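Local structure of capsule biosynthesis protein capD (Bacillus anthracis, 3G9K) at residues Lys133-Asp138 and Glu171-Thr176; Leu246-Leu251 and Arg276-Asp281. The protein cleaves the poly-gamma-D-glutamate capsule and joins it through an amide bond to meso-diaminopimelic acid of the peptidoglycan, this chain being the larger part of the proenzyme sequence. All coordinates share one frame; numbering follows the deposited sequence.

Contact 1. Residues Lys133-Asp138 and Glu171-Thr176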
ATOM      1  N   LYS A 133     -14.136   3.056  21.587  1.00 25.61           N
ATOM      2  CA  LYS A 133     -13.624   2.415  22.793  1.00 27.09           C
ATOM      3  C   LYS A 133     -12.119   2.572  22.956  1.00 26.92           C
ATOM      4  O   LYS A 133     -11.619   2.525  24.070  1.00 27.66           O
ATOM      5  CB  LYS A 133     -14.000   0.933  22.819  1.00 28.06           C
ATOM      6  CG  LYS A 133     -15.481   0.638  22.608  1.00 30.85           C
ATOM      7  CD  LYS A 133     -16.342   1.149  23.709  1.00 34.88           C
ATOM      8  CE  LYS A 133     -17.795   0.690  23.549  1.00 35.27           C
ATOM      9  NZ  LYS A 133     -17.974  -0.800  23.765  1.00 39.99           N
ATOM     10  N   GLY A 134     -11.387   2.699  21.847  1.00 26.32           N
ATOM     11  CA  GLY A 134      -9.955   2.932  21.909  1.00 25.55           C
ATOM     12  C   GLY A 134      -9.151   1.713  21.507  1.00 24.40           C
ATOM     13  O   GLY A 134      -9.699   0.638  21.294  1.00 23.05           O
ATOM     14  N   PHE A 135      -7.842   1.915  21.371  1.00 24.45           N
ATOM     15  CA  PHE A 135      -6.891   0.828  21.131  1.00 25.03           C
ATOM     16  C   PHE A 135      -5.546   1.219  21.731  1.00 25.30           C
ATOM     17  O   PHE A 135      -5.283   2.387  21.957  1.00 24.52           O
ATOM     18  CB  PHE A 135      -6.729   0.566  19.630  1.00 23.99           C
ATOM     19  CG  PHE A 135      -5.979   1.630  18.926  1.00 23.45           C
ATOM     20  CD1 PHE A 135      -4.625   1.468  18.617  1.00 25.22           C
ATOM     21  CD2 PHE A 135      -6.606   2.804  18.567  1.00 23.07           C
ATOM     22  CE1 PHE A 135      -3.917   2.459  17.976  1.00 22.28           C
ATOM     23  CE2 PHE A 135      -5.905   3.797  17.925  1.00 21.92           C
ATOM     24  CZ  PHE A 135      -4.548   3.635  17.655  1.00 21.45           C
ATOM     25  N   LYS A 136      -4.706   0.232  22.019  1.00 26.87           N
ATOM     26  CA  LYS A 136      -3.418   0.495  22.656  1.00 28.30           C
ATOM     27  C   LYS A 136      -2.433   0.978  21.623  1.00 28.94           C
ATOM     28  O   LYS A 136      -2.190   0.286  20.625  1.00 27.82           O
ATOM     29  CB  LYS A 136      -2.871  -0.769  23.333  1.00 29.19           C
ATOM     30  CG  LYS A 136      -3.296  -0.880  24.817  1.00 31.29           C
ATOM     31  CD  LYS A 136      -2.492  -1.993  25.560  1.00 32.73           C
ATOM     32  CE  LYS A 136      -0.990  -1.628  25.746  1.00 36.72           C
ATOM     33  NZ  LYS A 136      -0.083  -2.768  26.127  1.00 38.02           N
ATOM     34  N   VAL A 137      -1.864   2.155  21.839  1.00 29.28           N
ATOM     35  CA  VAL A 137      -0.918   2.674  20.860  1.00 30.73           C
ATOM     36  C   VAL A 137       0.375   1.864  20.963  1.00 31.18           C
ATOM     37  O   VAL A 137       0.694   1.323  22.025  1.00 31.22           O
ATOM     38  CB  VAL A 137      -0.716   4.237  20.925  1.00 30.86           C
ATOM     39  CG1 VAL A 137      -1.955   4.951  21.478  1.00 29.68           C
ATOM     40  CG2 VAL A 137       0.491   4.630  21.686  1.00 30.15           C
ATOM     41  N   ASP A 138       1.056   1.717  19.833  1.00 32.52           N
ATOM     42  CA  ASP A 138       2.330   1.006  19.770  1.00 33.27           C
ATOM     43  C   ASP A 138       3.498   1.965  19.613  1.00 34.23           C
ATOM     44  O   ASP A 138       3.321   3.179  19.454  1.00 33.78           O
ATOM     45  CB  ASP A 138       2.335  -0.029  18.628  1.00 33.95           C
ATOM     46  CG  ASP A 138       2.084   0.573  17.256  1.00 36.05           C
ATOM     47  OD1 ASP A 138       1.921   1.792  17.112  1.00 41.34           O
ATOM     48  OD2 ASP A 138       2.023  -0.200  16.292  1.00 41.00           O
ATOM     49  N   GLU A 171      -0.444   3.217  25.812  1.00 32.96           N
ATOM     50  CA  GLU A 171      -1.571   4.056  26.235  1.00 32.34           C
ATOM     51  C   GLU A 171      -2.766   3.788  25.332  1.00 30.94           C
ATOM     52  O   GLU A 171      -2.584   3.407  24.183  1.00 30.47           O
ATOM     53  CB  GLU A 171      -1.191   5.545  26.176  1.00 32.85           C
ATOM     54  CG  GLU A 171      -0.137   5.956  27.199  1.00 36.57           C
ATOM     55  CD  GLU A 171      -0.703   6.034  28.604  1.00 40.28           C
ATOM     56  OE1 GLU A 171      -1.528   6.938  28.857  1.00 42.64           O
ATOM     57  OE2 GLU A 171      -0.323   5.200  29.456  1.00 44.17           O
ATOM     58  N   THR A 172      -3.973   3.977  25.853  1.00 28.98           N
ATOM     59  CA  THR A 172      -5.189   3.816  25.058  1.00 28.42           C
ATOM     60  C   THR A 172      -5.539   5.131  24.357  1.00 27.63           C
ATOM     61  O   THR A 172      -5.710   6.168  25.006  1.00 27.70           O
ATOM     62  CB  THR A 172      -6.370   3.364  25.912  1.00 28.30           C
ATOM     63  OG1 THR A 172      -6.083   2.078  26.461  1.00 29.37           O
ATOM     64  CG2 THR A 172      -7.661   3.286  25.088  1.00 28.25           C
ATOM     65  N   LEU A 173      -5.578   5.093  23.030  1.00 25.35           N
ATOM     66  CA  LEU A 173      -6.033   6.249  22.257  1.00 24.46           C
ATOM     67  C   LEU A 173      -7.478   6.070  21.853  1.00 23.03           C
ATOM     68  O   LEU A 173      -7.800   5.110  21.136  1.00 23.06           O
ATOM     69  CB  LEU A 173      -5.170   6.387  21.007  1.00 23.50           C
ATOM     70  CG  LEU A 173      -5.586   7.450  19.991  1.00 23.79           C
ATOM     71  CD1 LEU A 173      -5.613   8.858  20.620  1.00 20.32           C
ATOM     72  CD2 LEU A 173      -4.653   7.342  18.801  1.00 23.36           C
ATOM     73  N   ILE A 174      -8.315   7.013  22.302  1.00 21.92           N
ATOM     74  CA  ILE A 174      -9.744   7.089  22.035  1.00 21.60           C
ATOM     75  C   ILE A 174      -9.970   8.250  21.045  1.00 20.40           C
ATOM     76  O   ILE A 174      -9.374   9.320  21.199  1.00 20.53           O
ATOM     77  CB  ILE A 174     -10.600   7.367  23.303  1.00 21.44           C
ATOM     78  CG1 ILE A 174     -10.551   6.150  24.271  1.00 22.25           C
ATOM     79  CG2 ILE A 174     -12.022   7.664  22.885  1.00 20.78           C
ATOM     80  CD1 ILE A 174     -11.090   6.406  25.785  1.00 22.11           C
ATOM     81  N   GLN A 175     -10.757   7.981  20.000  1.00 20.86           N
ATOM     82  CA  GLN A 175     -11.007   8.933  18.883  1.00 20.52           C
ATOM     83  C   GLN A 175     -12.512   9.184  18.666  1.00 20.19           C
ATOM     84  O   GLN A 175     -13.125   8.712  17.687  1.00 18.45           O
ATOM     85  CB  GLN A 175     -10.330   8.438  17.571  1.00 20.23           C
ATOM     86  CG  GLN A 175      -8.801   8.437  17.604  1.00 19.72           C
ATOM     87  CD  GLN A 175      -8.166   7.899  16.353  1.00 20.30           C
ATOM     88  OE1 GLN A 175      -7.792   8.647  15.450  1.00 19.61           O
ATOM     89  NE2 GLN A 175      -8.027   6.586  16.302  1.00 15.44           N
ATOM     90  N   THR A 176     -13.085   9.956  19.590  1.00 20.27           N
ATOM     91  CA  THR A 176     -14.494  10.275  19.619  1.00 21.32           C
ATOM     92  C   THR A 176     -15.048  10.993  18.395  1.00 21.28           C
ATOM     93  O   THR A 176     -16.081  10.589  17.880  1.00 21.39           O
ATOM     94  CB  THR A 176     -14.811  11.076  20.862  1.00 22.26           C
ATOM     95  OG1 THR A 176     -14.465  10.259  21.988  1.00 23.40           O
ATOM     96  CG2 THR A 176     -16.289  11.448  20.905  1.00 23.72           C
TER
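Phe135 and Leu173 form the hydrogen-bonded pair of a two-stranded antiparallel mini-sheet, strand 135-136 against 172-173, within the helix-rich part of this gamma-glutamyltransferase-family chain. Leu173 N gives the shorter and straighter of the pair's two bonds, 2.9 Å to Phe135 O, its donor tilted 17° from the carbonyl plane. The return bond is longer, 3.2 Å from Phe135 N to Leu173 O, and its donor stands well above the carbonyl plane. Leu173 O takes a second, weaker contact from the CA-H of Gly134, with Gly134 CA 3.2 Å from Leu173 O, so two neighbouring residues converge on one oxygen. Gly134 leaves the preceding helix with positive phi, and a CB there would clash with Thr172 CG2 and be jammed against the carbonyl oxygen of the residue before; these backbone angles by themselves call for glycine. Beyond the non-hydrogen-bonded pair Lys136-Thr172, Val137 N points almost straight at Glu171 O, at 2.8 Å.

On the face of the sheet that carries them, the side chains of Phe135 and Leu173 lie side by side, pointing the same way, and both touch Leu141 of helix 139-152. With chi1 at 72°, Phe135 CG sits between its own N and carbonyl carbon, and the ring atom CE2 reaches Leu173 CD2 at 3.9 Å. Val137 crosses Leu173 at about a right angle, CG1 meeting Leu173 CB at 3.6 Å. Gln175, whose NE2 is hydrogen-bonded to Val57 O, slants across Phe135, amide and ring planes 51° apart, and brings NE2 to the ring edge 3.9 Å from Phe135 CE2.

Contact 2. Residues Leu246-Leu251 and Arg276-Asp281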
ATOM      1  N   LEU A 246       6.522  -4.595 -13.218  1.00 24.25           N
ATOM      2  CA  LEU A 246       6.587  -5.781 -14.075  1.00 24.83           C
ATOM      3  C   LEU A 246       7.703  -5.726 -15.153  1.00 24.94           C
ATOM      4  O   LEU A 246       8.343  -6.727 -15.449  1.00 24.63           O
ATOM      5  CB  LEU A 246       5.239  -5.989 -14.776  1.00 25.56           C
ATOM      6  CG  LEU A 246       4.681  -7.405 -14.877  1.00 28.31           C
ATOM      7  CD1 LEU A 246       3.544  -7.464 -15.898  1.00 25.86           C
ATOM      8  CD2 LEU A 246       5.709  -8.483 -15.072  1.00 26.45           C
ATOM      9  N   GLN A 247       7.880  -4.566 -15.763  1.00 24.82           N
ATOM     10  CA  GLN A 247       9.050  -4.308 -16.593  1.00 25.08           C
ATOM     11  C   GLN A 247      10.377  -4.633 -15.882  1.00 25.23           C
ATOM     12  O   GLN A 247      11.246  -5.319 -16.451  1.00 26.16           O
ATOM     13  CB  GLN A 247       9.074  -2.838 -17.027  1.00 24.82           C
ATOM     14  CG  GLN A 247       8.013  -2.479 -18.038  1.00 26.18           C
ATOM     15  CD  GLN A 247       7.970  -0.990 -18.343  1.00 26.62           C
ATOM     16  OE1 GLN A 247       8.493  -0.166 -17.580  1.00 26.43           O
ATOM     17  NE2 GLN A 247       7.352  -0.632 -19.491  1.00 29.68           N
HETATM   18  N   MSE A 248      10.517  -4.139 -14.682  1.00 30.17           N
HETATM   19  CA  MSE A 248      11.708  -4.390 -13.872  1.00 30.15           C
HETATM   20  C   MSE A 248      11.895  -5.872 -13.530  1.00 30.41           C
HETATM   21  O   MSE A 248      13.015  -6.383 -13.587  1.00 30.32           O
HETATM   22  CB  MSE A 248      11.694  -3.547 -12.602  1.00 29.38           C
HETATM   23  CG  MSE A 248      11.991  -2.076 -12.824  1.00 28.37           C
HETATM   24 SE   MSE A 248      12.020  -1.008 -11.230  0.50 22.78          SE
HETATM   25  CE  MSE A 248      13.361  -1.943 -10.213  1.00 28.00           C
ATOM     26  N   LEU A 249      10.807  -6.539 -13.143  1.00 23.60           N
ATOM     27  CA  LEU A 249      10.856  -7.975 -12.895  1.00 24.64           C
ATOM     28  C   LEU A 249      11.300  -8.717 -14.161  1.00 25.62           C
ATOM     29  O   LEU A 249      12.149  -9.593 -14.085  1.00 25.49           O
ATOM     30  CB  LEU A 249       9.497  -8.510 -12.437  1.00 24.50           C
ATOM     31  CG  LEU A 249       8.999  -8.081 -11.038  1.00 23.97           C
ATOM     32  CD1 LEU A 249       7.540  -8.487 -10.873  1.00 23.29           C
ATOM     33  CD2 LEU A 249       9.866  -8.673  -9.882  1.00 22.44           C
ATOM     34  N   LYS A 250      10.697  -8.365 -15.301  1.00 26.19           N
ATOM     35  CA  LYS A 250      10.997  -9.028 -16.572  1.00 27.10           C
ATOM     36  C   LYS A 250      12.427  -8.724 -17.047  1.00 27.69           C
ATOM     37  O   LYS A 250      13.144  -9.642 -17.467  1.00 27.41           O
ATOM     38  CB  LYS A 250       9.959  -8.676 -17.620  1.00 27.89           C
ATOM     39  CG  LYS A 250       8.596  -9.281 -17.350  1.00 26.86           C
ATOM     40  CD  LYS A 250       7.628  -8.953 -18.462  1.00 27.81           C
ATOM     41  CE  LYS A 250       7.894  -9.824 -19.701  1.00 28.66           C
ATOM     42  NZ  LYS A 250       7.411 -11.231 -19.571  1.00 29.20           N
ATOM     43  N   LEU A 251      12.841  -7.464 -16.954  1.00 27.84           N
ATOM     44  CA  LEU A 251      14.248  -7.087 -17.135  1.00 28.32           C
ATOM     45  C   LEU A 251      15.231  -7.878 -16.246  1.00 28.49           C
ATOM     46  O   LEU A 251      16.282  -8.313 -16.724  1.00 27.87           O
ATOM     47  CB  LEU A 251      14.423  -5.578 -16.923  1.00 28.85           C
ATOM     48  CG  LEU A 251      13.952  -4.676 -18.089  1.00 29.62           C
ATOM     49  CD1 LEU A 251      13.780  -3.202 -17.678  1.00 30.09           C
ATOM     50  CD2 LEU A 251      14.956  -4.812 -19.258  1.00 31.91           C
ATOM     51  N   ARG A 276      16.554   2.436 -13.546  1.00 35.74           N
ATOM     52  CA  ARG A 276      16.544   3.712 -14.273  1.00 36.50           C
ATOM     53  C   ARG A 276      15.998   3.518 -15.692  1.00 35.91           C
ATOM     54  O   ARG A 276      15.270   4.360 -16.172  1.00 36.17           O
ATOM     55  CB  ARG A 276      17.891   4.441 -14.227  1.00 37.14           C
ATOM     56  CG  ARG A 276      18.999   3.799 -14.968  1.00 38.31           C
ATOM     57  CD  ARG A 276      20.002   4.822 -15.553  1.00 39.67           C
ATOM     58  NE  ARG A 276      20.920   4.041 -16.377  1.00 42.59           N
ATOM     59  CZ  ARG A 276      22.065   3.508 -15.953  1.00 44.43           C
ATOM     60  NH1 ARG A 276      22.527   3.749 -14.736  1.00 46.58           N
ATOM     61  NH2 ARG A 276      22.793   2.766 -16.776  1.00 46.27           N
ATOM     62  N   ILE A 277      16.262   2.380 -16.325  1.00 35.98           N
ATOM     63  CA  ILE A 277      15.615   2.089 -17.608  1.00 36.35           C
ATOM     64  C   ILE A 277      14.097   2.185 -17.466  1.00 36.52           C
ATOM     65  O   ILE A 277      13.443   2.938 -18.166  1.00 36.22           O
ATOM     66  CB  ILE A 277      15.961   0.693 -18.155  1.00 36.26           C
ATOM     67  CG1 ILE A 277      17.426   0.640 -18.606  1.00 36.96           C
ATOM     68  CG2 ILE A 277      15.079   0.372 -19.350  1.00 36.70           C
ATOM     69  CD1 ILE A 277      17.930  -0.769 -18.946  1.00 37.04           C
ATOM     70  N   ALA A 278      13.544   1.427 -16.526  1.00 36.27           N
ATOM     71  CA  ALA A 278      12.101   1.400 -16.339  1.00 36.79           C
ATOM     72  C   ALA A 278      11.543   2.758 -15.901  1.00 37.11           C
ATOM     73  O   ALA A 278      10.503   3.184 -16.404  1.00 36.81           O
ATOM     74  CB  ALA A 278      11.722   0.317 -15.348  1.00 36.09           C
ATOM     75  N   TYR A 279      12.217   3.435 -14.970  1.00 37.48           N
ATOM     76  CA  TYR A 279      11.751   4.749 -14.509  1.00 38.18           C
ATOM     77  C   TYR A 279      11.759   5.750 -15.656  1.00 39.01           C
ATOM     78  O   TYR A 279      10.851   6.577 -15.776  1.00 38.02           O
ATOM     79  CB  TYR A 279      12.594   5.290 -13.363  1.00 37.72           C
ATOM     80  CG  TYR A 279      12.246   4.721 -11.986  1.00 36.92           C
ATOM     81  CD1 TYR A 279      12.026   5.571 -10.900  1.00 37.18           C
ATOM     82  CD2 TYR A 279      12.140   3.343 -11.775  1.00 37.09           C
ATOM     83  CE1 TYR A 279      11.724   5.065  -9.645  1.00 36.93           C
ATOM     84  CE2 TYR A 279      11.832   2.825 -10.513  1.00 37.26           C
ATOM     85  CZ  TYR A 279      11.638   3.686  -9.455  1.00 37.08           C
ATOM     86  OH  TYR A 279      11.333   3.185  -8.203  1.00 35.67           O
ATOM     87  N   GLN A 280      12.784   5.666 -16.503  1.00 40.45           N
ATOM     88  CA  GLN A 280      12.836   6.495 -17.710  1.00 42.16           C
ATOM     89  C   GLN A 280      11.603   6.288 -18.592  1.00 43.31           C
ATOM     90  O   GLN A 280      10.897   7.244 -18.940  1.00 43.47           O
ATOM     91  CB  GLN A 280      14.099   6.179 -18.511  1.00 42.12           C
ATOM     92  CG  GLN A 280      15.357   6.792 -17.929  1.00 43.09           C
ATOM     93  CD  GLN A 280      16.582   6.523 -18.784  1.00 43.15           C
ATOM     94  OE1 GLN A 280      16.496   5.876 -19.848  1.00 44.76           O
ATOM     95  NE2 GLN A 280      17.732   7.014 -18.329  1.00 43.02           N
ATOM     96  N   ASP A 281      11.361   5.030 -18.943  1.00 44.55           N
ATOM     97  CA  ASP A 281      10.208   4.621 -19.745  1.00 45.85           C
ATOM     98  C   ASP A 281       8.872   5.158 -19.199  1.00 47.31           C
ATOM     99  O   ASP A 281       7.981   5.523 -19.968  1.00 47.56           O
ATOM    100  CB  ASP A 281      10.157   3.085 -19.803  1.00 45.66           C
ATOM    101  CG  ASP A 281       9.534   2.570 -21.077  1.00 45.61           C
ATOM    102  OD1 ASP A 281      10.279   2.346 -22.049  1.00 45.76           O
ATOM    103  OD2 ASP A 281       8.306   2.366 -21.108  1.00 45.68           O
TER
HETATM  104  O   HOH W   1       7.664   2.124 -16.504  1.00 43.36           O
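Met248 and Ala278 make the tightest apolar contact here: Met248 CG presses on Ala278 CB at 3.5 Å, closer than usual for two carbons, at the point where the backbones come nearest. Further along, Leu251 CD1 meets Ile277 CG2 more loosely, at 4.2 Å. The selenium of the selenomethionine at Met248 makes a Met-aromatic contact, lying in the plane of the Tyr279 ring at its edge, 3.9 Å from Tyr279 CE2. That ring also belongs to the interface between chains: its OH is hydrogen-bonded to Asn80 O of the neighbouring chain, and it stacks with Phe59 of that chain.

Segments 246-251 and 276-281, parts of helices 242-254 and 264-284, run roughly antiparallel; the axes of the two segments approach to 9.4 Å at an angle of 148°.

Between the two segments a water bridges polar groups, donating to both Gln247 OE1, at 2.7 Å, and Ala278 O, at 3.0 Å. At the other branch of the amide, Gln247 NE2 lies 3.5 Å from Asp281 OD2, with amide and carboxylate planes nearly perpendicular; this pair is not a hydrogen bond. Gln247 NE2 is hydrogen-bonded to Met299 O, and Asp281 OD2 to Tyr304 OH.

Overall arrangement
Two ways of joining distant pieces of sequence appear in one chain: a pair of short strands in contact 1 and a pair of helices in contact 2. They come in series, contact 1 closing before contact 2 opens, and lie on opposite sides of the chain's centre, their own centres 43 Å apart and nearest atoms about 26 Å apart. No secondary-structure element is common to both, though both belong to the gamma-glutamyltranspeptidase part of the protein. They thus tie together separate regions of the fold: contact 1 brings together the end of helix 120-133, helix 139-152 and the start of helix 176-188, while contact 2 pairs helices 242-254 and 264-284, placing Tyr279 at the interface with the second chain.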